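PDB 1JFX: lysozyme M1 from Streptomyces coelicolor, which hydrolyses the beta-1,4 linkages between N-acetylmuramic acid and N-acetylglucosamine in bacterial peptidoglycan, and also acts as a diacetylmuramidase. Local coordinates for residues A[16-22]-A[190-194]; A[96-100]-A[119-123]; A[130-134]-A[212-216]; A[154-160]-A[172-178]. All coordinates share one frame; numbering follows the deposited sequence.

Contact 1: A[16-22]-A[190-194]; sequences SINWSSV and VGGVS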
# COMPACT_ATOMS: atom_id res chain seq x y z
N SER A 16 -2.10 -1.73 19.78
CA SER A 16 -0.78 -2.28 20.11
C SER A 16 -0.62 -3.65 19.48
O SER A 16 -1.41 -4.55 19.73
CB SER A 16 -0.63 -2.40 21.63
OG SER A 16 0.63 -2.94 21.96
N ILE A 17 0.42 -3.81 18.67
CA ILE A 17 0.68 -5.06 17.97
C ILE A 17 1.95 -5.76 18.43
O ILE A 17 2.99 -5.11 18.61
CB ILE A 17 0.82 -4.80 16.46
CG1 ILE A 17 -0.48 -4.20 15.91
CG2 ILE A 17 1.18 -6.11 15.72
CD1 ILE A 17 -0.37 -3.76 14.43
N ASN A 18 1.87 -7.07 18.65
CA ASN A 18 3.05 -7.83 19.02
C ASN A 18 3.56 -8.43 17.70
O ASN A 18 3.04 -9.45 17.23
CB ASN A 18 2.72 -8.96 19.99
CG ASN A 18 3.95 -9.70 20.45
OD1 ASN A 18 4.90 -9.85 19.69
ND2 ASN A 18 3.95 -10.16 21.70
N TRP A 19 4.55 -7.77 17.11
CA TRP A 19 5.06 -8.23 15.82
C TRP A 19 5.79 -9.57 15.83
O TRP A 19 5.83 -10.25 14.80
CB TRP A 19 5.92 -7.14 15.18
CG TRP A 19 5.08 -5.95 14.77
CD1 TRP A 19 4.80 -4.84 15.51
CD2 TRP A 19 4.38 -5.80 13.53
NE1 TRP A 19 3.95 -4.00 14.80
CE2 TRP A 19 3.69 -4.57 13.59
CE3 TRP A 19 4.26 -6.59 12.37
CZ2 TRP A 19 2.89 -4.11 12.53
CZ3 TRP A 19 3.47 -6.14 11.32
CH2 TRP A 19 2.80 -4.90 11.41
N SER A 20 6.34 -9.98 16.96
CA SER A 20 6.99 -11.29 16.98
C SER A 20 5.89 -12.33 16.80
O SER A 20 6.10 -13.38 16.19
CB SER A 20 7.77 -11.52 18.28
OG SER A 20 6.94 -11.58 19.42
N SER A 21 4.70 -12.04 17.32
CA SER A 21 3.59 -12.97 17.16
C SER A 21 3.07 -12.98 15.73
O SER A 21 2.63 -14.03 15.24
CB SER A 21 2.45 -12.62 18.11
OG SER A 21 2.89 -12.87 19.44
N VAL A 22 3.12 -11.83 15.07
CA VAL A 22 2.66 -11.75 13.68
C VAL A 22 3.59 -12.61 12.82
O VAL A 22 3.15 -13.35 11.94
CB VAL A 22 2.69 -10.28 13.17
CG1 VAL A 22 2.44 -10.23 11.66
CG2 VAL A 22 1.63 -9.46 13.90
N VAL A 190 -4.96 -12.70 13.30
CA VAL A 190 -3.54 -13.01 13.26
C VAL A 190 -3.00 -12.82 14.67
O VAL A 190 -3.34 -11.85 15.35
CB VAL A 190 -2.74 -12.11 12.27
CG1 VAL A 190 -2.65 -10.68 12.80
CG2 VAL A 190 -1.35 -12.68 12.06
N GLY A 191 -2.19 -13.77 15.11
CA GLY A 191 -1.61 -13.67 16.43
C GLY A 191 -0.86 -12.34 16.55
O GLY A 191 -0.18 -11.91 15.60
N GLY A 192 -0.99 -11.69 17.70
CA GLY A 192 -0.31 -10.42 17.91
C GLY A 192 -1.16 -9.21 17.62
O GLY A 192 -0.81 -8.11 18.01
N VAL A 193 -2.26 -9.40 16.90
CA VAL A 193 -3.17 -8.30 16.61
C VAL A 193 -4.51 -8.63 17.23
O VAL A 193 -5.06 -9.71 17.01
CB VAL A 193 -3.39 -8.09 15.11
CG1 VAL A 193 -4.39 -6.98 14.88
CG2 VAL A 193 -2.07 -7.75 14.43
N SER A 194 -5.05 -7.70 18.01
CA SER A 194 -6.35 -7.92 18.62
C SER A 194 -7.44 -7.37 17.70
O SER A 194 -7.41 -6.20 17.32
CB SER A 194 -6.44 -7.24 19.99
OG SER A 194 -5.59 -7.88 20.93
O HOH W 1 -0.84 -7.71 20.75
O HOH W 2 -3.71 -5.28 18.38
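Ile-17 and Val-193 lie side by side with their side chains pointing the same way, and their methyls meet, Ile-17 CG2 to Val-193 CG2, at 3.9 Å. That same isoleucine methyl also rests on a face of the Trp-19 ring, displaced toward its rim. Val-22 reaches Val-193 from a different direction, slanting across it, with Val-22 CG2 4.1 Å from Val-193 CG2; one valine methyl thus serves two partners. Further along, Ser-21 CB sits 3.5 Å from Gly-192 CA, a close approach made where the turn carries no side chain. The backbones are tied by Asn-18 N, which donates to Gly-192 O at 2.9 Å and 165°. A water also donates to Gly-192 O, so this carbonyl accepts twice. The amide of Asn-18 leads away from the turn, its CG anti to the backbone N (chi1 -176°), and there OD1 accepts from Ser-21 N at 3.2 Å, the donor standing well above the carbonyl plane. Trp-19 and Val-22 carry the apolar side inward to Ile-8 of strand 6-10. The geometry is that of an N-capped helix start, with Asn-18 as N-cap, docked on a type II beta turn, Val-190 to Val-193, that has glycine at its third position.

Contact 2: A[96-100]-A[119-123]; sequences VLDIE and WINDF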
# COMPACT_ATOMS: atom_id res chain seq x y z
N VAL A 96 3.55 2.68 -0.62
CA VAL A 96 2.25 2.51 -1.24
C VAL A 96 1.41 3.78 -1.29
O VAL A 96 1.35 4.52 -0.31
CB VAL A 96 1.43 1.44 -0.47
CG1 VAL A 96 -0.06 1.51 -0.85
CG2 VAL A 96 1.96 0.05 -0.82
N LEU A 97 0.79 4.01 -2.44
CA LEU A 97 -0.13 5.13 -2.62
C LEU A 97 -1.50 4.49 -2.48
O LEU A 97 -1.91 3.73 -3.34
CB LEU A 97 0.01 5.75 -4.02
CG LEU A 97 -1.11 6.74 -4.37
CD1 LEU A 97 -1.10 7.93 -3.40
CD2 LEU A 97 -0.96 7.22 -5.81
N ASP A 98 -2.18 4.77 -1.37
CA ASP A 98 -3.52 4.23 -1.09
C ASP A 98 -4.46 5.32 -1.61
O ASP A 98 -4.67 6.34 -0.96
CB ASP A 98 -3.69 4.04 0.43
CG ASP A 98 -5.07 3.54 0.83
OD1 ASP A 98 -6.05 3.77 0.09
OD2 ASP A 98 -5.18 2.93 1.91
N ILE A 99 -5.02 5.09 -2.79
CA ILE A 99 -5.90 6.06 -3.41
C ILE A 99 -7.22 5.33 -3.64
O ILE A 99 -7.31 4.40 -4.44
CB ILE A 99 -5.21 6.64 -4.69
CG1 ILE A 99 -6.00 7.83 -5.21
CG2 ILE A 99 -4.94 5.52 -5.72
CD1 ILE A 99 -5.22 8.69 -6.21
N GLU A 100 -8.25 5.78 -2.93
CA GLU A 100 -9.54 5.09 -2.93
C GLU A 100 -10.70 6.05 -2.66
O GLU A 100 -10.49 7.25 -2.52
CB GLU A 100 -9.48 4.04 -1.82
CG GLU A 100 -9.33 4.64 -0.41
CD GLU A 100 -9.35 3.58 0.68
OE1 GLU A 100 -8.29 3.00 0.99
OE2 GLU A 100 -10.44 3.30 1.22
N TRP A 119 -2.55 13.73 -11.30
CA TRP A 119 -2.24 13.67 -9.87
C TRP A 119 -1.45 12.40 -9.53
O TRP A 119 -0.44 12.44 -8.81
CB TRP A 119 -3.55 13.72 -9.06
CG TRP A 119 -3.36 14.10 -7.60
CD1 TRP A 119 -3.56 15.33 -7.05
CD2 TRP A 119 -2.93 13.24 -6.52
NE1 TRP A 119 -3.27 15.31 -5.70
CE2 TRP A 119 -2.87 14.04 -5.35
CE3 TRP A 119 -2.57 11.89 -6.44
CZ2 TRP A 119 -2.48 13.51 -4.11
CZ3 TRP A 119 -2.18 11.36 -5.20
CH2 TRP A 119 -2.13 12.18 -4.06
N ILE A 120 -1.93 11.26 -10.03
CA ILE A 120 -1.28 9.98 -9.78
C ILE A 120 0.10 9.95 -10.44
O ILE A 120 1.08 9.48 -9.86
CB ILE A 120 -2.16 8.81 -10.30
CG1 ILE A 120 -3.44 8.73 -9.45
CG2 ILE A 120 -1.39 7.50 -10.25
CD1 ILE A 120 -4.56 7.91 -10.10
N ASN A 121 0.19 10.47 -11.66
CA ASN A 121 1.47 10.49 -12.35
C ASN A 121 2.47 11.35 -11.58
O ASN A 121 3.66 11.01 -11.47
CB ASN A 121 1.30 11.06 -13.76
CG ASN A 121 2.48 10.75 -14.65
OD1 ASN A 121 2.78 9.58 -14.90
ND2 ASN A 121 3.16 11.78 -15.12
N ASP A 122 1.99 12.48 -11.05
CA ASP A 122 2.85 13.38 -10.29
C ASP A 122 3.33 12.72 -9.00
O ASP A 122 4.50 12.86 -8.62
CB ASP A 122 2.12 14.68 -9.96
CG ASP A 122 1.94 15.59 -11.18
OD1 ASP A 122 2.55 15.31 -12.24
OD2 ASP A 122 1.20 16.59 -11.06
N PHE A 123 2.43 12.02 -8.31
CA PHE A 123 2.82 11.34 -7.08
C PHE A 123 3.87 10.28 -7.41
O PHE A 123 4.89 10.16 -6.73
CB PHE A 123 1.60 10.70 -6.40
CG PHE A 123 1.87 10.19 -5.00
CD1 PHE A 123 2.61 9.02 -4.79
CD2 PHE A 123 1.42 10.90 -3.89
CE1 PHE A 123 2.87 8.57 -3.48
CE2 PHE A 123 1.67 10.46 -2.59
CZ PHE A 123 2.40 9.29 -2.38
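Leu-97, the residue most covered here, sets its CD1 methyl squarely over one face of the Phe-123 ring. CD1 of Leu-97 lies 3.7 Å from the ring centroid of Phe-123 and only 6° off the normal, which defines a CH-pi contact. The other methyl meets the same ring nearer its rim, Leu-97 CD2 to Phe-123 CD1 at 4.1 Å. Because Leu-97 CD1 also comes to 4.0 Å from Trp-119 CZ3, near the plane of the indole, this one methyl touches a ring face and a ring edge together. Ile-99 extends its chain, with chi1 -170° and CD1 continuing outward, until CD1 reaches Ile-120 CG1 at 3.7 Å. The same Ile-99 CD1 approaches Trp-119 CE3 at 4.2 Å. No hydrogen bond crosses between the segments, and every touching residue is buried; the indole NE1 is satisfied by Ser-70 O. Asp-98 and Glu-100, predicted active-site residues, send their CB atoms to the opposite side of the chain from Leu-97 and Ile-99. The contact thus packs strand 96-98 and Ile-99 just beyond it against helix 113-131, whose segment runs nearly antiparallel to the strand (156°), within the beta-alpha-beta unit completed by strand 136-139, while Trp-119 and Phe-123 also meet Gln-75 of helix 72-81.

Contact 3: A[130-134]-A[212-216]; sequences RTTRD and LANNT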
# COMPACT_ATOMS: atom_id res chain seq x y z
N ARG A 130 12.33 10.78 -5.13
CA ARG A 130 12.77 10.74 -3.74
C ARG A 130 13.42 9.43 -3.30
O ARG A 130 14.41 9.44 -2.56
CB ARG A 130 11.59 11.00 -2.80
CG ARG A 130 11.02 12.42 -2.82
CD ARG A 130 12.00 13.45 -2.21
NE ARG A 130 12.32 13.19 -0.81
CZ ARG A 130 11.65 13.65 0.24
NH1 ARG A 130 10.58 14.42 0.08
NH2 ARG A 130 12.07 13.35 1.47
N THR A 131 12.88 8.31 -3.76
CA THR A 131 13.31 6.99 -3.30
C THR A 131 13.93 6.01 -4.30
O THR A 131 14.46 4.97 -3.88
CB THR A 131 12.10 6.23 -2.68
OG1 THR A 131 11.21 5.84 -3.75
CG2 THR A 131 11.32 7.12 -1.69
N THR A 132 13.84 6.33 -5.59
CA THR A 132 14.26 5.50 -6.73
C THR A 132 13.23 4.40 -7.01
O THR A 132 13.36 3.69 -7.99
CB THR A 132 15.67 4.79 -6.59
OG1 THR A 132 15.59 3.66 -5.71
CG2 THR A 132 16.73 5.78 -6.10
N ARG A 133 12.20 4.29 -6.17
CA ARG A 133 11.23 3.22 -6.36
C ARG A 133 9.93 3.60 -7.03
O ARG A 133 9.46 4.74 -6.90
CB ARG A 133 10.87 2.58 -5.02
CG ARG A 133 12.03 2.09 -4.16
CD ARG A 133 12.93 1.08 -4.90
NE ARG A 133 12.20 -0.03 -5.53
CZ ARG A 133 11.89 -1.18 -4.93
NH1 ARG A 133 12.23 -1.41 -3.67
NH2 ARG A 133 11.26 -2.13 -5.62
N ASP A 134 9.35 2.63 -7.74
CA ASP A 134 8.03 2.78 -8.36
C ASP A 134 7.01 2.55 -7.23
O ASP A 134 6.97 1.48 -6.62
CB ASP A 134 7.80 1.72 -9.45
CG ASP A 134 8.58 1.99 -10.71
OD1 ASP A 134 8.81 3.18 -11.04
OD2 ASP A 134 8.97 1.02 -11.41
N LEU A 212 11.48 -7.63 -4.57
CA LEU A 212 10.70 -6.40 -4.64
C LEU A 212 11.19 -5.44 -3.54
O LEU A 212 11.36 -4.24 -3.76
CB LEU A 212 9.20 -6.69 -4.46
CG LEU A 212 8.29 -5.46 -4.45
CD1 LEU A 212 8.42 -4.71 -5.77
CD2 LEU A 212 6.85 -5.91 -4.22
N ALA A 213 11.43 -5.99 -2.35
CA ALA A 213 11.91 -5.18 -1.23
C ALA A 213 13.29 -4.58 -1.56
O ALA A 213 13.53 -3.40 -1.33
CB ALA A 213 12.00 -6.02 0.04
N ASN A 214 14.19 -5.39 -2.11
CA ASN A 214 15.54 -4.91 -2.41
C ASN A 214 15.75 -4.22 -3.75
O ASN A 214 16.85 -3.75 -4.02
CB ASN A 214 16.57 -6.04 -2.27
CG ASN A 214 16.71 -6.53 -0.85
OD1 ASN A 214 16.40 -5.81 0.11
ND2 ASN A 214 17.21 -7.75 -0.69
N ASN A 215 14.70 -4.16 -4.57
CA ASN A 215 14.76 -3.53 -5.89
C ASN A 215 15.69 -4.28 -6.82
O ASN A 215 16.50 -3.68 -7.52
CB ASN A 215 15.22 -2.06 -5.80
CG ASN A 215 14.83 -1.24 -7.04
OD1 ASN A 215 15.31 -0.11 -7.25
ND2 ASN A 215 13.96 -1.80 -7.86
N THR A 216 15.59 -5.61 -6.80
CA THR A 216 16.41 -6.44 -7.67
C THR A 216 15.49 -7.23 -8.60
O THR A 216 15.95 -8.12 -9.33
CB THR A 216 17.29 -7.44 -6.90
OG1 THR A 216 16.46 -8.31 -6.13
CG2 THR A 216 18.27 -6.70 -5.99
O HOH W 3 17.22 1.70 -6.18
O HOH W 4 13.78 1.49 -9.57
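Arg-133 holds Leu-212 O end-on with both terminal nitrogens: NH2 of Arg-133 lies 2.8 Å and NH1 3.0 Å from that one oxygen, which sits nearly in the guanidinium plane. NH1 adds a weak bond to Ala-213 O at 3.3 Å. This tight side is also stacked. The Asn-215 side chain runs antiparallel alongside the arginine, its amide stacked on the guanidinium with the planes 15° apart, and Asn-215 CG comes to 3.3 Å from Arg-133 NE, over one face. The bends at chi2 and chi3 fold the arginine chain so that its plane can meet the amide and its far edge the carbonyls. Edge bonds and a stacked face together restrict rotation of the group, and the carbonyls at the end of helix 206-214 would probably stabilise its positive charge. The looser side is solvated. Thr-132 and Asn-215 are exposed, and Thr-132 OG1 stays 4.1 Å from Asn-215 OD1; a water spans them, 2.6 Å from Thr-132 OG1 and 2.8 Å from Asn-215 OD1. A second water links Thr-132 O to the same OD1. Both segments mark helix ends, Thr-132 and Asn-215 being the first residues with positive phi after helices 113-131 and 206-214, and Trp-86, from a loop, joins them through a cation-pi contact with Arg-133 and a hydrogen bond to Ala-213 O.

Contact 4: A[154-160]-A[172-178]; sequences MAAKSPF and VPSGFPT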
# COMPACT_ATOMS: atom_id res chain seq x y z
N MET A 154 -0.53 3.50 -15.87
CA MET A 154 0.38 3.10 -14.80
C MET A 154 0.75 1.64 -14.92
O MET A 154 1.45 1.12 -14.06
CB MET A 154 -0.26 3.34 -13.42
CG MET A 154 -0.63 4.79 -13.17
SD MET A 154 0.77 5.92 -13.31
CE MET A 154 1.71 5.51 -11.82
N ALA A 155 0.30 0.97 -15.98
CA ALA A 155 0.60 -0.46 -16.15
C ALA A 155 2.09 -0.79 -16.07
O ALA A 155 2.47 -1.80 -15.46
CB ALA A 155 0.02 -0.97 -17.47
N ALA A 156 2.93 0.05 -16.66
CA ALA A 156 4.37 -0.23 -16.62
C ALA A 156 5.09 0.57 -15.56
O ALA A 156 6.32 0.49 -15.46
CB ALA A 156 4.99 0.05 -17.99
N LYS A 157 4.35 1.33 -14.76
CA LYS A 157 4.96 2.18 -13.73
C LYS A 157 4.75 1.77 -12.28
O LYS A 157 5.63 1.99 -11.46
CB LYS A 157 4.46 3.61 -13.87
CG LYS A 157 4.99 4.39 -15.05
CD LYS A 157 4.43 5.80 -14.98
CE LYS A 157 5.07 6.73 -15.99
NZ LYS A 157 4.41 8.06 -15.93
N SER A 158 3.59 1.22 -11.96
CA SER A 158 3.32 0.85 -10.57
C SER A 158 2.78 -0.54 -10.32
O SER A 158 1.84 -0.98 -11.00
CB SER A 158 2.29 1.82 -9.96
OG SER A 158 2.81 3.12 -9.73
N PRO A 159 3.35 -1.26 -9.34
CA PRO A 159 2.84 -2.60 -9.04
C PRO A 159 1.42 -2.34 -8.50
O PRO A 159 1.16 -1.29 -7.90
CB PRO A 159 3.77 -3.09 -7.93
CG PRO A 159 5.07 -2.40 -8.24
CD PRO A 159 4.65 -1.01 -8.67
N PHE A 160 0.52 -3.30 -8.68
CA PHE A 160 -0.87 -3.14 -8.25
C PHE A 160 -1.24 -3.93 -7.00
O PHE A 160 -1.04 -5.14 -6.95
CB PHE A 160 -1.76 -3.54 -9.45
CG PHE A 160 -3.25 -3.44 -9.21
CD1 PHE A 160 -3.82 -2.30 -8.65
CD2 PHE A 160 -4.09 -4.47 -9.64
CE1 PHE A 160 -5.21 -2.19 -8.52
CE2 PHE A 160 -5.49 -4.37 -9.52
CZ PHE A 160 -6.04 -3.22 -8.96
N VAL A 172 -9.17 -7.81 -11.74
CA VAL A 172 -8.14 -6.83 -12.06
C VAL A 172 -8.55 -5.93 -13.22
O VAL A 172 -8.98 -6.42 -14.26
CB VAL A 172 -6.83 -7.57 -12.43
CG1 VAL A 172 -5.74 -6.57 -12.84
CG2 VAL A 172 -6.37 -8.43 -11.26
N PRO A 173 -8.44 -4.61 -13.04
CA PRO A 173 -8.80 -3.67 -14.11
C PRO A 173 -7.86 -3.90 -15.30
O PRO A 173 -6.72 -4.32 -15.13
CB PRO A 173 -8.54 -2.30 -13.49
CG PRO A 173 -8.70 -2.54 -12.01
CD PRO A 173 -8.06 -3.89 -11.81
N SER A 174 -8.34 -3.62 -16.51
CA SER A 174 -7.52 -3.81 -17.68
C SER A 174 -6.23 -2.97 -17.64
O SER A 174 -5.26 -3.30 -18.30
CB SER A 174 -8.31 -3.45 -18.94
OG SER A 174 -8.71 -2.09 -18.90
N GLY A 175 -6.25 -1.90 -16.86
CA GLY A 175 -5.11 -1.00 -16.75
C GLY A 175 -3.88 -1.53 -16.01
O GLY A 175 -2.88 -0.82 -15.91
N PHE A 176 -3.97 -2.74 -15.46
CA PHE A 176 -2.85 -3.38 -14.78
C PHE A 176 -2.64 -4.77 -15.40
O PHE A 176 -3.59 -5.47 -15.72
CB PHE A 176 -3.13 -3.47 -13.27
CG PHE A 176 -3.15 -2.12 -12.60
CD1 PHE A 176 -1.95 -1.42 -12.39
CD2 PHE A 176 -4.35 -1.50 -12.26
CE1 PHE A 176 -1.96 -0.12 -11.88
CE2 PHE A 176 -4.37 -0.20 -11.74
CZ PHE A 176 -3.17 0.49 -11.55
N PRO A 177 -1.37 -5.16 -15.63
CA PRO A 177 -1.06 -6.46 -16.23
C PRO A 177 -1.33 -7.66 -15.34
O PRO A 177 -1.49 -8.78 -15.82
CB PRO A 177 0.42 -6.32 -16.60
CG PRO A 177 0.94 -5.44 -15.48
CD PRO A 177 -0.14 -4.38 -15.37
N THR A 178 -1.36 -7.42 -14.04
CA THR A 178 -1.60 -8.45 -13.05
C THR A 178 -1.62 -7.76 -11.69
O THR A 178 -1.44 -6.54 -11.62
CB THR A 178 -0.45 -9.52 -13.04
OG1 THR A 178 -0.83 -10.61 -12.20
CG2 THR A 178 0.86 -8.92 -12.52
O HOH W 5 -2.74 1.90 -15.34
O HOH W 6 0.89 -5.62 -10.35
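Phe-160, at the start of strand 160-163 of the beta-alpha barrel, forms an offset stack with Phe-176, the last residue of a type I beta turn that begins at Pro-173. The contact joins two loops that lead into the adjacent parallel strands 160-163 and 181-185. The ring centroids of Phe-160 and Phe-176 are 4.2 Å apart and the planes only 3° from parallel, although the side chains themselves cross at about a right angle. Phe-176 CD2 lies over the centre of the Phe-160 ring, whereas Phe-160 CD1 stands over the other ring nearer its rim. CG anti to the backbone N (chi1 180°) swings the Phe-160 ring over Phe-176. Phe-160 CB also lies over the Phe-176 face, 3.6 Å from Phe-176 CD1. The far end of the Phe-160 ring is braced by the turn, Phe-160 CE2 meeting Pro-173 CD at 3.5 Å. At the Phe-176 edge, near the plane, lies Ser-158 O, and Met-154 CB comes to 4.2 Å from Phe-176 CE1. The ring of Trp-144, from helix 141-148, meets Phe-176 at about 55°. Beyond the stack the Ala-155 methyl, CB, meets Gly-175 O at 3.3 Å. No direct hydrogen bond joins the segments; waters take that role. One accepts from Phe-160 N and donates to Thr-178 O. Another, seated over the Phe-176 face opposite Phe-160, accepts from Met-154 N and donates to Gly-175 O, with 2.8 Å from the water oxygen to Gly-175 O.

In the fold
Along this Ch-type lysozyme chain, contact 1 opens first, at 16-22, and closes only at 190-194, so contacts 2 and 4 are nested inside its loop. Contact 2 closes a short loop within one beta-alpha-beta unit. Contact 3 opens afterwards, at 130-134, where helix 113-131 ends; contact 4 nests inside it, and it closes at 212-216 by the C terminus, crossing contact 1. Contacts 2 and 3 share helix 113-131, and contact 4 touches both: Ile-120 CG2 meets Met-154 CE at 4.0 Å, and Asp-134 O lies 4.0 Å from Pro-159 CD. Contact 1 stands apart, its centre about 32 Å from that of contact 4, across the barrel.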